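Local atomic coordinates of D,D-dipeptidase/D,D-carboxypeptidase (Enterococcus faecalis, PDB entry 4MUQ), a protein that acts in vancomycin resistance as a zinc-dependent D,D-peptidase that hydrolyses D-Ala-D-Ala and probably also has D,D-carboxypeptidase activity. Residues A[60-65]-A[137-142]; A[105-110]-A[149-154]; A[128-133]-A[167-172]. All blocks are in the same frame, centred on the assembly; numbering follows the deposited sequence.

Interaction 1 of 3, residues A[60-65]-A[137-142]; sequences EKISAG and DEFRRA
At the edge of the F139 ring, near its plane, lies CD1 of I62, the isoleucine whose aliphatic branches carry most of this helix-to-helix contact. The same ring makes an edge-to-face pair with F169 and also packs against L55 and I58. The other flat group, the R140 guanidinium, makes a cation-pi contact with Y132 and has the D137 carboxylate at its edge: NH1 bonds OD1 at 3.0 Å through the anti lone pair, OD1 lying 15° out of the guanidinium plane, while R141 NE holds OD2 at 3.2 Å. This salt-bridge network ties successive turns of helix 134-142 together.

The crossing is apolar. I62 places CG1 between its backbone N and carbonyl carbon (chi1 68°), which carries CD1 to 3.7 Å from F139 CB. Its second branch goes to the following turn, where CG2 sits 4.1 Å from A142 CB, and CG2 also comes within 3.9 Å of the E138 carbonyl O. The extended E138 side chain covers the outer margin, its OE2 4.1 Å from I62 CB. I62 is thus buried against the neighbours E138 and F139 and, one turn later, A142.

S63 is the first residue to leave helical phi/psi; its positive phi belongs to a Schellman motif, and its N bonds back to E60 O at 3.2 Å. The contact therefore packs the C-terminal end of helix 49-62 on helix 134-142, with I68 of strand 68-72, at the edge of the sheet, touching both I62 and F139.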
loop_
_atom_site.group_PDB
_atom_site.type_symbol
_atom_site.label_atom_id
_atom_site.label_comp_id
_atom_site.label_asym_id
_atom_site.label_seq_id
_atom_site.Cartn_x
_atom_site.Cartn_y
_atom_site.Cartn_z
ATOM N N GLU A 60 2.779 -17.595 -6.597
ATOM C CA GLU A 60 3.451 -18.887 -6.447
ATOM C C GLU A 60 2.853 -19.676 -5.291
ATOM O O GLU A 60 2.570 -20.868 -5.416
ATOM C CB GLU A 60 4.952 -18.710 -6.182
ATOM C CG GLU A 60 5.763 -18.158 -7.351
ATOM C CD GLU A 60 7.126 -17.627 -6.916
ATOM O OE1 GLU A 60 7.698 -18.170 -5.945
ATOM O OE2 GLU A 60 7.619 -16.662 -7.542
ATOM N N LYS A 61 2.672 -18.998 -4.163
ATOM C CA LYS A 61 2.256 -19.655 -2.928
ATOM C C LYS A 61 0.869 -20.286 -3.050
ATOM O O LYS A 61 0.637 -21.390 -2.548
ATOM C CB LYS A 61 2.304 -18.653 -1.767
ATOM C CG LYS A 61 1.648 -19.120 -0.466
ATOM C CD LYS A 61 2.379 -20.293 0.177
ATOM C CE LYS A 61 2.107 -20.349 1.679
ATOM N NZ LYS A 61 0.702 -19.965 2.017
ATOM N N ILE A 62 -0.036 -19.594 -3.735
ATOM C CA ILE A 62 -1.412 -20.059 -3.876
ATOM C C ILE A 62 -1.670 -20.809 -5.188
ATOM O O ILE A 62 -2.805 -21.203 -5.463
ATOM C CB ILE A 62 -2.416 -18.887 -3.772
ATOM C CG1 ILE A 62 -2.290 -17.960 -4.984
ATOM C CG2 ILE A 62 -2.198 -18.107 -2.474
ATOM C CD1 ILE A 62 -3.300 -16.825 -5.002
ATOM N N SER A 63 -0.623 -21.001 -5.988
ATOM C CA SER A 63 -0.743 -21.675 -7.288
ATOM C C SER A 63 -1.822 -21.050 -8.180
ATOM O O SER A 63 -2.696 -21.746 -8.707
ATOM C CB SER A 63 -1.002 -23.173 -7.103
ATOM O OG SER A 63 0.044 -23.777 -6.363
ATOM N N ALA A 64 -1.741 -19.739 -8.349
ATOM C CA ALA A 64 -2.744 -18.984 -9.087
ATOM C C ALA A 64 -2.746 -19.339 -10.570
ATOM O O ALA A 64 -3.783 -19.261 -11.231
ATOM C CB ALA A 64 -2.512 -17.506 -8.906
ATOM N N GLY A 65 -1.585 -19.730 -11.088
ATOM C CA GLY A 65 -1.451 -19.998 -12.509
ATOM C C GLY A 65 -1.806 -18.763 -13.320
ATOM O O GLY A 65 -1.188 -17.710 -13.172
ATOM N N ASP A 137 -9.960 -15.450 -3.220
ATOM C CA ASP A 137 -9.983 -15.354 -1.766
ATOM C C ASP A 137 -8.740 -15.980 -1.135
ATOM O O ASP A 137 -8.300 -15.540 -0.069
ATOM C CB ASP A 137 -11.240 -15.977 -1.170
ATOM C CG ASP A 137 -11.591 -15.370 0.170
ATOM O OD1 ASP A 137 -11.607 -14.125 0.266
ATOM O OD2 ASP A 137 -11.818 -16.131 1.132
ATOM N N GLU A 138 -8.170 -16.985 -1.789
ATOM C CA GLU A 138 -6.876 -17.509 -1.361
ATOM C C GLU A 138 -5.820 -16.413 -1.429
ATOM O O GLU A 138 -5.009 -16.260 -0.511
ATOM C CB GLU A 138 -6.445 -18.693 -2.228
ATOM C CG GLU A 138 -7.193 -19.985 -1.949
ATOM C CD GLU A 138 -6.514 -21.191 -2.580
ATOM O OE1 GLU A 138 -7.187 -21.930 -3.327
ATOM O OE2 GLU A 138 -5.308 -21.404 -2.326
ATOM N N PHE A 139 -5.832 -15.632 -2.503
ATOM C CA PHE A 139 -4.941 -14.488 -2.585
ATOM C C PHE A 139 -5.194 -13.521 -1.430
ATOM O O PHE A 139 -4.256 -13.064 -0.754
ATOM C CB PHE A 139 -5.089 -13.738 -3.919
ATOM C CG PHE A 139 -4.191 -12.533 -4.014
ATOM C CD1 PHE A 139 -2.937 -12.638 -4.602
ATOM C CD2 PHE A 139 -4.581 -11.312 -3.487
ATOM C CE1 PHE A 139 -2.085 -11.540 -4.665
ATOM C CE2 PHE A 139 -3.734 -10.210 -3.526
ATOM C CZ PHE A 139 -2.485 -10.327 -4.129
ATOM N N ARG A 140 -6.462 -13.169 -1.242
ATOM C CA ARG A 140 -6.837 -12.161 -0.265
ATOM C C ARG A 140 -6.409 -12.583 1.133
ATOM O O ARG A 140 -5.926 -11.756 1.914
ATOM C CB ARG A 140 -8.347 -11.898 -0.344
ATOM C CG ARG A 140 -8.865 -10.856 0.615
ATOM C CD ARG A 140 -10.376 -10.777 0.512
ATOM N NE ARG A 140 -10.829 -10.071 -0.690
ATOM C CZ ARG A 140 -11.371 -10.671 -1.751
ATOM N NH1 ARG A 140 -11.500 -11.987 -1.798
ATOM N NH2 ARG A 140 -11.780 -9.948 -2.785
ATOM N N ARG A 141 -6.544 -13.866 1.442
ATOM C CA ARG A 141 -6.190 -14.371 2.767
ATOM C C ARG A 141 -4.674 -14.511 2.968
ATOM O O ARG A 141 -4.174 -14.395 4.086
ATOM C CB ARG A 141 -6.924 -15.683 3.061
ATOM C CG ARG A 141 -8.443 -15.512 3.172
ATOM C CD ARG A 141 -9.142 -16.818 3.532
ATOM N NE ARG A 141 -10.521 -16.609 3.973
ATOM C CZ ARG A 141 -11.200 -17.458 4.740
ATOM N NH1 ARG A 141 -10.629 -18.579 5.161
ATOM N NH2 ARG A 141 -12.449 -17.187 5.092
ATOM N N ALA A 142 -3.939 -14.744 1.883
ATOM C CA ALA A 142 -2.474 -14.846 1.955
ATOM C C ALA A 142 -1.782 -13.479 1.962
ATOM O O ALA A 142 -0.693 -13.319 2.525
ATOM C CB ALA A 142 -1.946 -15.677 0.814
#

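Interaction 2 of 3, residues A[105-110]-A[149-154]; sequences HSEHQT and TQRYAR. With ZN (zinc ion), chain B; 2D8 ((2R)-3-[(R)-[(1S)-1-aminoethyl](hydroxy)phosphoryl]-2-methylpropanoic acid), chain D; LY0 ((2R)-3-[(R)-[(1R)-1-aminoethyl](hydroxy)phosphoryl]-2-methylpropanoic acid), chain C.
E107 and R151 meet in a buried salt bridge, with R151 NE 2.8 Å from E107 OE2. The carboxylate oxygen lies at the edge of the guanidinium, close to its plane, yet it is itself met from above the carboxylate plane (52° out). A water bridges them, donating to E107 OE2 at 2.7 Å and accepting from R151 NH2 at 2.9 Å. With CG anti to the backbone N (chi1 -176°), R151 lays CG 3.4 Å above the centre of the Y152 ring; the bend at chi2 then turns the chain beyond CG toward E107.

Y152 OH shares a second water, at 2.8 Å, with E107 N, and that water donates to O61 of the phosphinate analogue of D-Ala-D-Ala in either diastereomer. Y152 OH also packs 3.7 Å from its methyl C7, while S106 OG lies 2.6 Å from O61. H108 NE2 binds the zinc at 2.0 Å, and S106 OG accepts from H108 N in an ST turn.

Further out, E107 OE2 also takes R170, and OE1 accepts from NE2 of H168; together with the zinc bond at ND1, this should hold the imidazole's rotation and would probably polarise it. The loop before strand 113-118 thus meets the end of edge strand 148-150, where T149, and R151 just beyond it, make backbone hydrogen bonds with R170 and H168 of strand 168-171.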
loop_
_atom_site.group_PDB
_atom_site.type_symbol
_atom_site.label_atom_id
_atom_site.label_comp_id
_atom_site.label_asym_id
_atom_site.label_seq_id
_atom_site.Cartn_x
_atom_site.Cartn_y
_atom_site.Cartn_z
ATOM N N HIS A 105 -4.638 11.839 -5.777
ATOM C CA HIS A 105 -5.076 11.238 -4.512
ATOM C C HIS A 105 -5.258 9.740 -4.669
ATOM O O HIS A 105 -5.901 9.096 -3.825
ATOM C CB HIS A 105 -6.396 11.864 -4.036
ATOM C CG HIS A 105 -6.299 13.332 -3.766
ATOM N ND1 HIS A 105 -6.231 13.852 -2.492
ATOM C CD2 HIS A 105 -6.227 14.392 -4.607
ATOM C CE1 HIS A 105 -6.149 15.170 -2.559
ATOM N NE2 HIS A 105 -6.142 15.522 -3.835
ATOM N N SER A 106 -4.729 9.169 -5.752
ATOM C CA SER A 106 -4.840 7.726 -6.012
ATOM C C SER A 106 -3.574 6.976 -5.623
ATOM O O SER A 106 -2.465 7.374 -5.992
ATOM C CB SER A 106 -5.077 7.478 -7.499
ATOM O OG SER A 106 -5.017 6.083 -7.797
ATOM N N GLU A 107 -3.736 5.885 -4.876
ATOM C CA GLU A 107 -2.627 4.981 -4.595
ATOM C C GLU A 107 -2.021 4.404 -5.832
ATOM O O GLU A 107 -0.876 3.959 -5.806
ATOM C CB GLU A 107 -3.087 3.781 -3.776
ATOM C CG GLU A 107 -3.625 4.113 -2.435
ATOM C CD GLU A 107 -3.795 2.875 -1.586
ATOM O OE1 GLU A 107 -4.241 1.809 -2.105
ATOM O OE2 GLU A 107 -3.482 2.998 -0.402
ATOM N N HIS A 108 -2.773 4.369 -6.931
ATOM C CA HIS A 108 -2.193 3.808 -8.144
ATOM C C HIS A 108 -1.018 4.644 -8.657
ATOM O O HIS A 108 -0.141 4.132 -9.351
ATOM C CB HIS A 108 -3.242 3.605 -9.243
ATOM C CG HIS A 108 -4.115 2.420 -9.004
ATOM N ND1 HIS A 108 -3.791 1.153 -9.446
ATOM C CD2 HIS A 108 -5.290 2.305 -8.348
ATOM C CE1 HIS A 108 -4.739 0.311 -9.078
ATOM N NE2 HIS A 108 -5.666 0.983 -8.413
ATOM N N GLN A 109 -0.998 5.925 -8.299
ATOM C CA GLN A 109 0.089 6.807 -8.712
ATOM C C GLN A 109 1.375 6.578 -7.917
ATOM O O GLN A 109 2.375 7.218 -8.181
ATOM C CB GLN A 109 -0.337 8.282 -8.631
ATOM C CG GLN A 109 -1.465 8.645 -9.609
ATOM C CD GLN A 109 -1.964 10.051 -9.405
ATOM O OE1 GLN A 109 -3.098 10.251 -8.954
ATOM N NE2 GLN A 109 -1.124 11.038 -9.707
ATOM N N THR A 110 1.357 5.645 -6.960
ATOM C CA THR A 110 2.561 5.362 -6.159
ATOM C C THR A 110 3.332 4.125 -6.625
ATOM O O THR A 110 4.465 3.903 -6.206
ATOM C CB THR A 110 2.245 5.102 -4.665
ATOM O OG1 THR A 110 1.492 3.891 -4.536
ATOM C CG2 THR A 110 1.490 6.274 -4.015
ATOM N N THR A 149 -2.528 -5.480 1.658
ATOM C CA THR A 149 -3.791 -5.366 2.379
ATOM C C THR A 149 -4.906 -5.048 1.381
ATOM O O THR A 149 -4.670 -4.341 0.399
ATOM C CB THR A 149 -3.708 -4.280 3.498
ATOM O OG1 THR A 149 -4.832 -4.397 4.378
ATOM C CG2 THR A 149 -3.643 -2.857 2.926
ATOM N N GLN A 150 -6.115 -5.541 1.618
ATOM C CA GLN A 150 -7.237 -5.090 0.799
ATOM C C GLN A 150 -7.606 -3.698 1.303
ATOM O O GLN A 150 -7.924 -3.500 2.481
ATOM C CB GLN A 150 -8.427 -6.024 0.904
ATOM C CG GLN A 150 -9.530 -5.650 -0.070
ATOM C CD GLN A 150 -10.767 -6.474 0.120
ATOM O OE1 GLN A 150 -10.702 -7.646 0.505
ATOM N NE2 GLN A 150 -11.915 -5.865 -0.125
ATOM N N ARG A 151 -7.540 -2.728 0.412
ATOM C CA ARG A 151 -7.519 -1.330 0.818
ATOM C C ARG A 151 -8.853 -0.760 1.278
ATOM O O ARG A 151 -8.888 0.025 2.247
ATOM C CB ARG A 151 -6.943 -0.491 -0.319
ATOM C CG ARG A 151 -6.767 0.991 -0.002
ATOM C CD ARG A 151 -5.773 1.183 1.126
ATOM N NE ARG A 151 -5.528 2.598 1.408
ATOM C CZ ARG A 151 -6.255 3.340 2.239
ATOM N NH1 ARG A 151 -7.312 2.829 2.854
ATOM N NH2 ARG A 151 -5.921 4.609 2.436
ATOM N N TYR A 152 -9.939 -1.146 0.601
ATOM C CA TYR A 152 -11.223 -0.472 0.745
ATOM C C TYR A 152 -12.301 -1.457 1.148
ATOM O O TYR A 152 -12.943 -2.099 0.309
ATOM C CB TYR A 152 -11.597 0.232 -0.573
ATOM C CG TYR A 152 -10.584 1.260 -1.033
ATOM C CD1 TYR A 152 -10.278 2.373 -0.253
ATOM C CD2 TYR A 152 -9.928 1.127 -2.250
ATOM C CE1 TYR A 152 -9.340 3.305 -0.660
ATOM C CE2 TYR A 152 -8.995 2.071 -2.676
ATOM C CZ TYR A 152 -8.702 3.160 -1.873
ATOM O OH TYR A 152 -7.768 4.101 -2.267
ATOM N N ALA A 153 -12.497 -1.589 2.454
ATOM C CA ALA A 153 -13.500 -2.498 2.986
ATOM C C ALA A 153 -14.860 -1.825 3.132
ATOM O O ALA A 153 -14.945 -0.609 3.332
ATOM C CB ALA A 153 -13.037 -3.030 4.341
ATOM N N ARG A 154 -15.932 -2.612 3.062
ATOM C CA ARG A 154 -17.270 -2.072 3.247
ATOM C C ARG A 154 -17.427 -1.378 4.606
ATOM O O ARG A 154 -18.047 -0.314 4.700
ATOM C CB ARG A 154 -18.330 -3.170 3.070
ATOM C CG ARG A 154 -19.761 -2.672 3.178
ATOM C CD ARG A 154 -20.754 -3.796 2.930
ATOM N NE ARG A 154 -20.479 -4.930 3.808
ATOM C CZ ARG A 154 -21.066 -6.117 3.720
ATOM N NH1 ARG A 154 -21.971 -6.339 2.786
ATOM N NH2 ARG A 154 -20.736 -7.083 4.572
HETATM ZN ZN ZN B . -7.436 0.239 -7.778
HETATM C C4 2D8 D . -10.239 3.259 -7.353
HETATM C C5 2D8 D . -9.160 3.844 -6.499
HETATM C C6 2D8 D . -8.304 4.795 -7.321
HETATM C C7 2D8 D . -9.816 4.538 -5.319
HETATM N N1 2D8 D . -10.595 0.570 -10.517
HETATM P P 2D8 D . -9.701 1.876 -8.398
HETATM C C1 2D8 D . -10.690 3.006 -10.560
HETATM C C2 2D8 D . -10.881 1.726 -9.769
HETATM O O31 2D8 D . -8.282 2.200 -8.919
HETATM O O32 2D8 D . -9.605 0.507 -7.649
HETATM O O61 2D8 D . -7.126 4.878 -7.015
HETATM O O62 2D8 D . -8.821 5.452 -8.209
HETATM P P LY0 C . -9.698 1.875 -8.405
HETATM C C1 LY0 C . -10.670 3.033 -10.555
HETATM N N1 LY0 C . -12.137 1.592 -9.440
HETATM C C2 LY0 C . -10.792 1.699 -9.847
HETATM C C4 LY0 C . -10.242 3.259 -7.364
HETATM C C5 LY0 C . -9.163 3.843 -6.503
HETATM C C6 LY0 C . -8.305 4.795 -7.322
HETATM C C7 LY0 C . -9.817 4.536 -5.321
HETATM O O31 LY0 C . -8.270 2.193 -8.904
HETATM O O32 LY0 C . -9.604 0.510 -7.648
HETATM O O61 LY0 C . -7.127 4.877 -7.015
HETATM O O62 LY0 C . -8.821 5.452 -8.209
HETATM O O HOH W 1 -3.597 5.380 0.850
HETATM O O HOH W 2 -6.202 4.557 -4.508
#

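Interaction 3 of 3, residues A[128-133]-A[167-172]; sequences PDFPYD and WHFRYV. With ZN (zinc ion), chain B; LY0 ((2R)-3-[(R)-[(1R)-1-aminoethyl](hydroxy)phosphoryl]-2-methylpropanoic acid), chain C; 2D8 ((2R)-3-[(R)-[(1S)-1-aminoethyl](hydroxy)phosphoryl]-2-methylpropanoic acid), chain D.
Part of the zinc and phosphinate site, W167 and H168, is backed here by P128 and F130 of the loop before helix 134-142, which pack on W167 and F169. P128 lies over one face of the indole, in a CH-pi contact that puts its CD 3.6 Å from the centroid of the W167 five-membered ring. CG of the same proline is 3.6 Å from W167 CG, and P128 O comes to 3.3 Å from W167 CE3.

W167 holds its CG between the backbone N and the carbonyl carbon (chi1 58°), and the pyrrole edge faces the ligand: NE1 donates to O32 of the phosphinate at 2.9 Å (154°), with either diastereomer bound. O32 also coordinates the zinc, so the indole N-H and the metal grip one oxygen. H168 ND1 binds the zinc at 2.1 Å; H108 and D115 complete the protein ligands.

Behind the tryptophan, F130 CB rests 4.0 Å from W167 CB. The F130 ring meets F169 obliquely, CE2 to CE2 at 3.5 Å with the planes 75° apart. Strand 168-171 lies between 113-118 and 148-150 in the antiparallel sheet, and its successive residues face opposite sides: F169 is directed to the loop, H168 away from it, with its ND1 on the zinc. F130 also touches L116 of strand 113-118 and C136 of helix 134-142.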
loop_
_atom_site.group_PDB
_atom_site.type_symbol
_atom_site.label_atom_id
_atom_site.label_comp_id
_atom_site.label_asym_id
_atom_site.label_seq_id
_atom_site.Cartn_x
_atom_site.Cartn_y
_atom_site.Cartn_z
ATOM N N PRO A 128 -13.390 -4.673 -11.555
ATOM C CA PRO A 128 -13.126 -6.068 -11.941
ATOM C C PRO A 128 -13.618 -7.085 -10.919
ATOM O O PRO A 128 -13.695 -6.774 -9.726
ATOM C CB PRO A 128 -11.596 -6.123 -12.039
ATOM C CG PRO A 128 -11.112 -5.014 -11.182
ATOM C CD PRO A 128 -12.149 -3.933 -11.251
ATOM N N ASP A 129 -13.921 -8.294 -11.386
ATOM C CA ASP A 129 -14.436 -9.356 -10.529
ATOM C C ASP A 129 -13.318 -10.023 -9.727
ATOM O O ASP A 129 -12.415 -10.639 -10.294
ATOM C CB ASP A 129 -15.190 -10.404 -11.363
ATOM C CG ASP A 129 -16.010 -11.364 -10.507
ATOM O OD1 ASP A 129 -16.653 -10.904 -9.535
ATOM O OD2 ASP A 129 -16.015 -12.576 -10.810
ATOM N N PHE A 130 -13.397 -9.904 -8.406
ATOM C CA PHE A 130 -12.429 -10.537 -7.508
ATOM C C PHE A 130 -13.194 -11.012 -6.277
ATOM O O PHE A 130 -13.167 -10.362 -5.226
ATOM C CB PHE A 130 -11.306 -9.563 -7.140
ATOM C CG PHE A 130 -10.010 -10.238 -6.758
ATOM C CD1 PHE A 130 -9.272 -10.929 -7.710
ATOM C CD2 PHE A 130 -9.532 -10.178 -5.459
ATOM C CE1 PHE A 130 -8.074 -11.555 -7.364
ATOM C CE2 PHE A 130 -8.340 -10.804 -5.112
ATOM C CZ PHE A 130 -7.614 -11.487 -6.060
ATOM N N PRO A 131 -13.894 -12.143 -6.417
ATOM C CA PRO A 131 -14.840 -12.589 -5.385
ATOM C C PRO A 131 -14.184 -13.044 -4.084
ATOM O O PRO A 131 -12.961 -13.150 -3.968
ATOM C CB PRO A 131 -15.599 -13.746 -6.062
ATOM C CG PRO A 131 -14.729 -14.204 -7.183
ATOM C CD PRO A 131 -13.936 -12.990 -7.624
ATOM N N TYR A 132 -15.033 -13.286 -3.091
ATOM C CA TYR A 132 -14.594 -13.732 -1.780
ATOM C C TYR A 132 -14.708 -15.253 -1.715
ATOM O O TYR A 132 -15.058 -15.826 -0.677
ATOM C CB TYR A 132 -15.429 -13.060 -0.684
ATOM C CG TYR A 132 -15.156 -11.575 -0.543
ATOM C CD1 TYR A 132 -14.202 -11.109 0.351
ATOM C CD2 TYR A 132 -15.841 -10.640 -1.322
ATOM C CE1 TYR A 132 -13.950 -9.772 0.488
ATOM C CE2 TYR A 132 -15.590 -9.288 -1.194
ATOM C CZ TYR A 132 -14.625 -8.858 -0.292
ATOM O OH TYR A 132 -14.348 -7.525 -0.133
ATOM N N ASP A 133 -14.424 -15.892 -2.849
ATOM C CA ASP A 133 -14.397 -17.341 -2.982
ATOM C C ASP A 133 -13.213 -17.771 -3.821
ATOM O O ASP A 133 -12.611 -16.956 -4.521
ATOM C CB ASP A 133 -15.654 -17.831 -3.693
ATOM C CG ASP A 133 -16.898 -17.493 -2.944
ATOM O OD1 ASP A 133 -17.052 -18.033 -1.835
ATOM O OD2 ASP A 133 -17.703 -16.689 -3.458
ATOM N N TRP A 167 -11.388 -5.675 -5.221
ATOM C CA TRP A 167 -10.287 -5.949 -6.157
ATOM C C TRP A 167 -8.993 -5.178 -5.935
ATOM O O TRP A 167 -7.999 -5.497 -6.580
ATOM C CB TRP A 167 -10.744 -5.638 -7.585
ATOM C CG TRP A 167 -11.188 -4.202 -7.723
ATOM C CD1 TRP A 167 -10.390 -3.101 -7.903
ATOM C CD2 TRP A 167 -12.536 -3.712 -7.656
ATOM N NE1 TRP A 167 -11.161 -1.964 -7.952
ATOM C CE2 TRP A 167 -12.481 -2.310 -7.809
ATOM C CE3 TRP A 167 -13.781 -4.324 -7.475
ATOM C CZ2 TRP A 167 -13.625 -1.510 -7.782
ATOM C CZ3 TRP A 167 -14.924 -3.525 -7.457
ATOM C CH2 TRP A 167 -14.830 -2.130 -7.593
ATOM N N HIS A 168 -9.011 -4.151 -5.085
ATOM C CA HIS A 168 -7.893 -3.212 -4.966
ATOM C C HIS A 168 -7.011 -3.522 -3.762
ATOM O O HIS A 168 -7.466 -3.486 -2.609
ATOM C CB HIS A 168 -8.434 -1.772 -4.922
ATOM C CG HIS A 168 -7.381 -0.720 -4.756
ATOM N ND1 HIS A 168 -7.108 0.226 -5.727
ATOM C CD2 HIS A 168 -6.578 -0.428 -3.708
ATOM C CE1 HIS A 168 -6.163 1.039 -5.284
ATOM N NE2 HIS A 168 -5.833 0.667 -4.059
ATOM N N PHE A 169 -5.741 -3.815 -4.036
ATOM C CA PHE A 169 -4.803 -4.196 -2.976
ATOM C C PHE A 169 -3.651 -3.221 -2.910
ATOM O O PHE A 169 -3.156 -2.752 -3.930
ATOM C CB PHE A 169 -4.311 -5.635 -3.195
ATOM C CG PHE A 169 -5.374 -6.648 -2.944
ATOM C CD1 PHE A 169 -5.478 -7.257 -1.702
ATOM C CD2 PHE A 169 -6.327 -6.928 -3.909
ATOM C CE1 PHE A 169 -6.487 -8.176 -1.430
ATOM C CE2 PHE A 169 -7.346 -7.835 -3.646
ATOM C CZ PHE A 169 -7.422 -8.460 -2.398
ATOM N N ARG A 170 -3.235 -2.915 -1.688
ATOM C CA ARG A 170 -2.175 -1.942 -1.444
ATOM C C ARG A 170 -1.009 -2.605 -0.725
ATOM O O ARG A 170 -1.213 -3.304 0.278
ATOM C CB ARG A 170 -2.738 -0.790 -0.596
ATOM C CG ARG A 170 -1.695 0.097 0.097
ATOM C CD ARG A 170 -0.820 0.883 -0.860
ATOM N NE ARG A 170 0.269 1.492 -0.096
ATOM C CZ ARG A 170 0.213 2.691 0.472
ATOM N NH1 ARG A 170 -0.857 3.460 0.328
ATOM N NH2 ARG A 170 1.250 3.128 1.187
ATOM N N TYR A 171 0.198 -2.421 -1.252
ATOM C CA TYR A 171 1.392 -2.889 -0.560
ATOM C C TYR A 171 1.810 -1.874 0.494
ATOM O O TYR A 171 2.056 -0.703 0.169
ATOM C CB TYR A 171 2.529 -3.088 -1.549
ATOM C CG TYR A 171 3.781 -3.641 -0.921
ATOM C CD1 TYR A 171 3.904 -4.995 -0.684
ATOM C CD2 TYR A 171 4.832 -2.804 -0.571
ATOM C CE1 TYR A 171 5.052 -5.512 -0.113
ATOM C CE2 TYR A 171 5.995 -3.312 -0.008
ATOM C CZ TYR A 171 6.090 -4.668 0.218
ATOM O OH TYR A 171 7.230 -5.200 0.787
ATOM N N VAL A 172 1.911 -2.331 1.746
ATOM C CA VAL A 172 2.462 -1.522 2.843
ATOM C C VAL A 172 3.725 -2.148 3.407
ATOM O O VAL A 172 4.468 -1.498 4.154
ATOM C CB VAL A 172 1.451 -1.306 3.987
ATOM C CG1 VAL A 172 0.323 -0.393 3.532
ATOM C CG2 VAL A 172 0.908 -2.637 4.499
HETATM ZN ZN ZN B . -7.436 0.239 -7.778
HETATM P P LY0 C . -9.698 1.875 -8.405
HETATM C C1 LY0 C . -10.670 3.033 -10.555
HETATM N N1 LY0 C . -12.137 1.592 -9.440
HETATM C C2 LY0 C . -10.792 1.699 -9.847
HETATM C C4 LY0 C . -10.242 3.259 -7.364
HETATM C C5 LY0 C . -9.163 3.843 -6.503
HETATM C C6 LY0 C . -8.305 4.795 -7.322
HETATM C C7 LY0 C . -9.817 4.536 -5.321
HETATM O O31 LY0 C . -8.270 2.193 -8.904
HETATM O O32 LY0 C . -9.604 0.510 -7.648
HETATM O O61 LY0 C . -7.127 4.877 -7.015
HETATM O O62 LY0 C . -8.821 5.452 -8.209
HETATM C C4 2D8 D . -10.239 3.259 -7.353
HETATM C C5 2D8 D . -9.160 3.844 -6.499
HETATM C C6 2D8 D . -8.304 4.795 -7.321
HETATM C C7 2D8 D . -9.816 4.538 -5.319
HETATM N N1 2D8 D . -10.595 0.570 -10.517
HETATM P P 2D8 D . -9.701 1.876 -8.398
HETATM C C1 2D8 D . -10.690 3.006 -10.560
HETATM C C2 2D8 D . -10.881 1.726 -9.769
HETATM O O31 2D8 D . -8.282 2.200 -8.919
HETATM O O32 2D8 D . -9.605 0.507 -7.649
HETATM O O61 2D8 D . -7.126 4.878 -7.015
HETATM O O62 2D8 D . -8.821 5.452 -8.209
#

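All three interactions belong to the Hedgehog/DD-peptidase fold of the M15B metallopeptidases, and along the chain their segments interleave: 60-65, 105-110, 128-133, 137-142, 149-154, 167-172. Interactions 2 and 3 have centres 10 Å apart and share the zinc, the phosphinate and the neighbouring strands 148-150 and 168-171; between them they hold two of the three protein zinc ligands, H108 and H168. Interaction 1 belongs to the helical layer beside the sheet, its centre 11 Å from that of interaction 3 and 20 Å from that of interaction 2. R140 of helix 134-142 joins it to both, probably hydrogen-bonding the carbonyls of F130 and P131 and the Q150 side chain, linking the helices to the sheet that carries D115 and H168.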